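Local coordinates for Non-structural polyprotein (Sindbis virus, PDB 4GUA) that probably cleaves the viral non-structural polyprotein through its cysteine protease part, and carries a macro domain and a zinc-binding domain in the same uncut chain, at residues T321-N326 against H657-V662; L152-V157 against Y270-R275. All coordinates share one frame; numbering follows the deposited sequence.

Interaction 1 (T321-N326 against H657-V662)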
# COMPACT_ATOMS: atom_id res chain seq x y z
N THR A 321 4.59 1.27 -3.09
CA THR A 321 3.51 2.11 -2.61
C THR A 321 2.21 1.66 -3.27
O THR A 321 2.21 1.28 -4.44
CB THR A 321 3.79 3.60 -2.90
OG1 THR A 321 3.83 3.82 -4.32
CG2 THR A 321 5.12 4.01 -2.29
N PRO A 322 1.10 1.67 -2.51
CA PRO A 322 -0.13 1.08 -3.06
C PRO A 322 -0.99 2.03 -3.90
O PRO A 322 -2.21 1.90 -3.87
CB PRO A 322 -0.90 0.71 -1.80
CG PRO A 322 -0.54 1.81 -0.84
CD PRO A 322 0.90 2.13 -1.12
N HIS A 323 -0.38 2.90 -4.70
CA HIS A 323 -1.16 3.85 -5.47
C HIS A 323 -1.88 3.09 -6.56
O HIS A 323 -3.11 3.14 -6.69
CB HIS A 323 -0.26 4.93 -6.05
CG HIS A 323 0.42 5.77 -5.02
ND1 HIS A 323 1.54 5.35 -4.34
CD2 HIS A 323 0.14 7.01 -4.56
CE1 HIS A 323 1.92 6.30 -3.50
NE2 HIS A 323 1.09 7.32 -3.61
N HIS A 324 -1.08 2.37 -7.34
CA HIS A 324 -1.59 1.58 -8.44
C HIS A 324 -2.59 0.54 -7.96
O HIS A 324 -3.72 0.51 -8.42
CB HIS A 324 -0.44 0.86 -9.12
CG HIS A 324 -0.88 -0.17 -10.10
ND1 HIS A 324 -0.40 -1.46 -10.09
CD2 HIS A 324 -1.77 -0.11 -11.12
CE1 HIS A 324 -0.97 -2.15 -11.07
NE2 HIS A 324 -1.80 -1.35 -11.71
N LEU A 325 -2.16 -0.31 -7.04
CA LEU A 325 -3.00 -1.41 -6.59
C LEU A 325 -4.31 -0.90 -6.00
O LEU A 325 -5.37 -1.45 -6.28
CB LEU A 325 -2.24 -2.26 -5.57
CG LEU A 325 -2.86 -3.61 -5.26
CD1 LEU A 325 -3.09 -4.41 -6.53
CD2 LEU A 325 -1.97 -4.38 -4.30
N ASN A 326 -4.24 0.17 -5.22
CA ASN A 326 -5.46 0.77 -4.68
C ASN A 326 -6.43 1.13 -5.79
O ASN A 326 -7.60 0.77 -5.75
CB ASN A 326 -5.15 2.04 -3.88
CG ASN A 326 -4.60 1.74 -2.51
OD1 ASN A 326 -4.24 0.61 -2.19
ND2 ASN A 326 -4.53 2.78 -1.68
N HIS A 657 2.68 11.41 -3.71
CA HIS A 657 1.29 11.66 -3.36
C HIS A 657 0.77 10.70 -2.29
O HIS A 657 1.23 9.57 -2.18
CB HIS A 657 0.39 11.54 -4.59
CG HIS A 657 0.56 12.65 -5.57
ND1 HIS A 657 0.73 13.96 -5.19
CD2 HIS A 657 0.59 12.64 -6.93
CE1 HIS A 657 0.87 14.72 -6.27
NE2 HIS A 657 0.79 13.94 -7.33
N THR A 658 -0.20 11.17 -1.52
CA THR A 658 -0.94 10.29 -0.63
C THR A 658 -1.70 9.29 -1.49
O THR A 658 -2.45 9.68 -2.38
CB THR A 658 -1.95 11.08 0.22
OG1 THR A 658 -1.28 12.09 0.98
CG2 THR A 658 -2.71 10.15 1.15
N PRO A 659 -1.51 7.99 -1.24
CA PRO A 659 -2.30 7.04 -2.03
C PRO A 659 -3.79 7.35 -1.93
O PRO A 659 -4.25 7.73 -0.85
CB PRO A 659 -1.97 5.70 -1.38
CG PRO A 659 -0.59 5.89 -0.81
CD PRO A 659 -0.54 7.32 -0.35
N ALA A 660 -4.52 7.21 -3.02
CA ALA A 660 -5.95 7.52 -3.01
C ALA A 660 -6.65 6.62 -1.99
O ALA A 660 -6.17 5.53 -1.68
CB ALA A 660 -6.55 7.33 -4.39
N PHE A 661 -7.76 7.10 -1.45
CA PHE A 661 -8.46 6.35 -0.42
C PHE A 661 -9.94 6.66 -0.38
O PHE A 661 -10.39 7.65 -0.94
CB PHE A 661 -7.88 6.68 0.95
CG PHE A 661 -8.02 8.13 1.32
CD1 PHE A 661 -9.19 8.59 1.91
CD2 PHE A 661 -7.00 9.03 1.08
CE1 PHE A 661 -9.34 9.92 2.24
CE2 PHE A 661 -7.14 10.36 1.42
CZ PHE A 661 -8.31 10.80 2.00
N VAL A 662 -10.67 5.81 0.33
CA VAL A 662 -12.09 6.01 0.62
C VAL A 662 -12.24 6.21 2.13
O VAL A 662 -11.92 5.31 2.91
CB VAL A 662 -12.92 4.78 0.20
CG1 VAL A 662 -14.41 5.04 0.36
CG2 VAL A 662 -12.59 4.39 -1.22

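Interaction 2 (L152-V157 against Y270-R275)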
# COMPACT_ATOMS: atom_id res chain seq x y z
N LEU A 152 -9.62 3.99 3.97
CA LEU A 152 -9.58 2.69 3.33
C LEU A 152 -8.82 2.79 2.02
O LEU A 152 -9.03 3.72 1.25
CB LEU A 152 -11.00 2.19 3.09
CG LEU A 152 -11.83 2.07 4.37
CD1 LEU A 152 -13.29 1.82 4.03
CD2 LEU A 152 -11.29 0.98 5.27
N PRO A 153 -7.92 1.83 1.76
CA PRO A 153 -7.12 1.88 0.54
C PRO A 153 -7.96 1.68 -0.71
O PRO A 153 -7.55 2.07 -1.80
CB PRO A 153 -6.14 0.71 0.72
CG PRO A 153 -6.81 -0.23 1.66
CD PRO A 153 -7.66 0.62 2.56
N HIS A 154 -9.14 1.07 -0.56
CA HIS A 154 -10.00 0.80 -1.70
C HIS A 154 -11.46 0.66 -1.26
O HIS A 154 -11.75 0.49 -0.08
CB HIS A 154 -9.54 -0.47 -2.44
CG HIS A 154 -9.67 -1.72 -1.63
ND1 HIS A 154 -10.89 -2.32 -1.36
CD2 HIS A 154 -8.74 -2.50 -1.03
CE1 HIS A 154 -10.70 -3.40 -0.63
NE2 HIS A 154 -9.40 -3.54 -0.42
N ALA A 155 -12.37 0.72 -2.23
CA ALA A 155 -13.80 0.61 -1.97
C ALA A 155 -14.19 -0.77 -1.45
O ALA A 155 -13.47 -1.74 -1.64
CB ALA A 155 -14.57 0.92 -3.24
N LEU A 156 -15.35 -0.85 -0.81
CA LEU A 156 -15.89 -2.12 -0.36
C LEU A 156 -17.22 -2.33 -1.09
O LEU A 156 -17.77 -1.39 -1.66
CB LEU A 156 -16.15 -2.09 1.14
CG LEU A 156 -15.01 -1.63 2.04
CD1 LEU A 156 -15.46 -1.72 3.49
CD2 LEU A 156 -13.75 -2.45 1.81
N VAL A 157 -17.73 -3.56 -1.08
CA VAL A 157 -18.97 -3.85 -1.76
C VAL A 157 -20.08 -3.55 -0.77
O VAL A 157 -20.01 -3.97 0.38
CB VAL A 157 -19.06 -5.33 -2.19
CG1 VAL A 157 -17.82 -5.72 -2.97
CG2 VAL A 157 -19.23 -6.22 -0.98
N TYR A 270 -9.88 -10.84 -0.44
CA TYR A 270 -11.01 -9.93 -0.43
C TYR A 270 -10.57 -8.46 -0.56
O TYR A 270 -11.31 -7.54 -0.23
CB TYR A 270 -11.90 -10.26 0.76
CG TYR A 270 -12.23 -11.75 0.72
CD1 TYR A 270 -13.35 -12.21 0.05
CD2 TYR A 270 -11.36 -12.69 1.28
CE1 TYR A 270 -13.63 -13.56 -0.03
CE2 TYR A 270 -11.64 -14.05 1.21
CZ TYR A 270 -12.77 -14.48 0.55
OH TYR A 270 -13.05 -15.82 0.46
N GLY A 271 -9.31 -8.27 -0.94
CA GLY A 271 -8.69 -6.96 -0.95
C GLY A 271 -7.83 -6.90 0.30
O GLY A 271 -7.68 -7.92 0.98
N TYR A 272 -7.22 -5.76 0.58
CA TYR A 272 -6.70 -5.53 1.92
C TYR A 272 -7.37 -4.29 2.52
O TYR A 272 -6.81 -3.20 2.50
CB TYR A 272 -5.20 -5.26 1.79
CG TYR A 272 -4.88 -4.38 0.60
CD1 TYR A 272 -4.80 -4.91 -0.69
CD2 TYR A 272 -4.70 -3.01 0.75
CE1 TYR A 272 -4.53 -4.10 -1.78
CE2 TYR A 272 -4.42 -2.20 -0.33
CZ TYR A 272 -4.34 -2.74 -1.59
OH TYR A 272 -4.06 -1.92 -2.67
N ALA A 273 -8.49 -4.48 3.20
CA ALA A 273 -9.23 -3.34 3.71
C ALA A 273 -8.67 -2.91 5.06
O ALA A 273 -8.50 -1.73 5.33
CB ALA A 273 -10.71 -3.65 3.81
N ASP A 274 -8.40 -3.89 5.90
CA ASP A 274 -7.89 -3.64 7.24
C ASP A 274 -6.39 -3.39 7.18
O ASP A 274 -5.71 -3.79 6.25
CB ASP A 274 -8.23 -4.82 8.16
CG ASP A 274 -7.46 -6.07 7.81
OD1 ASP A 274 -7.79 -6.70 6.78
OD2 ASP A 274 -6.53 -6.42 8.56
N ARG A 275 -5.91 -2.66 8.18
CA ARG A 275 -4.50 -2.29 8.26
C ARG A 275 -3.58 -3.52 8.17
O ARG A 275 -2.56 -3.48 7.49
CB ARG A 275 -4.28 -1.51 9.56
CG ARG A 275 -2.85 -1.17 9.91
CD ARG A 275 -2.38 -2.03 11.09
NE ARG A 275 -1.61 -1.28 12.08
CZ ARG A 275 -0.38 -0.81 11.87
NH1 ARG A 275 0.21 -0.98 10.70
NH2 ARG A 275 0.24 -0.15 12.84

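Interaction 1 (T321-N326 against H657-V662)
His323, in the first turn of helix 323-333, holds the extended segment 657-662 by both a bond and a ring face. Its CG stands anti to the carbonyl carbon (chi1 -64°), which starts the imidazole on its way to the neighbouring segment. NE2 gives its N-H to His657 O at 2.7 Å, almost perfectly straight at 178° and in the ring plane, though it meets the carbonyl from well above the carbonyl plane. At the other nitrogen, ND1 is hydrogen-bonded to Thr321 OG1 at 2.8 Å, so the ring is gripped at both nitrogens and cannot easily rotate. Pro659 then covers one face: its CG sits 3.8 Å from the ring centroid in a CH-pi contact, displaced toward the rim. The same CG also touches the Pro322 ring, 4.1 Å from Pro322 CD.

One turn on, Asn326 ND2 donates to Ala660 O at 3.2 Å, with the nitrogen approaching nearly in line with the carbonyl (164°), while its OD1 accepts from Tyr272 OH. Behind the segment, His657 ND1 bonds Asp566 and Thr658 OG1 bonds Lys560, tying it to helices of the zinc-binding domain.

Two side-chain donors from the helix thus satisfy backbone carbonyls on a segment with no regular structure, with Pro659 packed on the His323 face and its CB beside Asn326 ND2. NE2 of His323 must carry a proton to give to His657 O, while ND1 is held by Thr321 OG1 in a bond whose donor could be either atom.

Interaction 2 (L152-V157 against Y270-R275)
A buried loop-on-loop contact built round an edge-to-face aromatic pair, His154 against Tyr272, joins the segment after strand 151-152 to the turn between strand 263-269 and helix 275-286. That strand belongs to the seven-stranded mixed sheet, whose order matches the methyltransferase-like fold of the nsP2 protease region. The imidazole presents its edge to the phenol face, with planes at 87° and centroids 5.4 Å apart, and CD2 is the atom poised over the centre of the tyrosine ring. His154 takes the crowded position, CG between the backbone N and the carbonyl carbon (chi1 65°), and its NE2 edge points at the backbone of 271-272. NE2 comes within 3.5 Å of Gly271 CA, an approach helped by the lack of a side chain there. ND1 donates to Ala155 O at 2.7 Å in the ring plane.

Pro153 lies beside the same tyrosine and slides past it in the opposite direction, CB 3.5 Å from Tyr272 CE2. Farther along, Leu156 CD2 rests on Ala273 CB at 3.8 Å. The phenol OH of Tyr272 is hydrogen-bonded to Asn326 of helix 323-333, and Ala273 O takes a bond from Arg150. Asp274 caps the start of helix 275-286.

The join is mainly apolar and aromatic. Within it, the bond from ND1 to Ala155 O holds the His154 ring in a rotation that turns CD2 to the Tyr272 face and the NE2 edge to the 271-272 backbone.

Interactions 1 and 2 sit side by side, their centres 11 Å apart, and they touch through two probable hydrogen bonds and by packing. Tyr272 OH lies 2.6 Å from Asn326 OD1, so one amide serves both contacts, since its ND2 is used within interaction 1. Val662 N is 2.8 Å from Leu152 O, a probable backbone hydrogen bond joining the end of 657-662 to the start of 152-157. Asn326 also packs on Pro153 O, and Phe661 CB on Leu152 O. Helix 323-333 lays Leu325 and Ile329 on Tyr272. Interaction 1 brings the zinc-binding domain, whose metal is held by Cys605, Cys607, Cys630 and Cys648, against helix 323-333; interaction 2 continues the join inside the protease part.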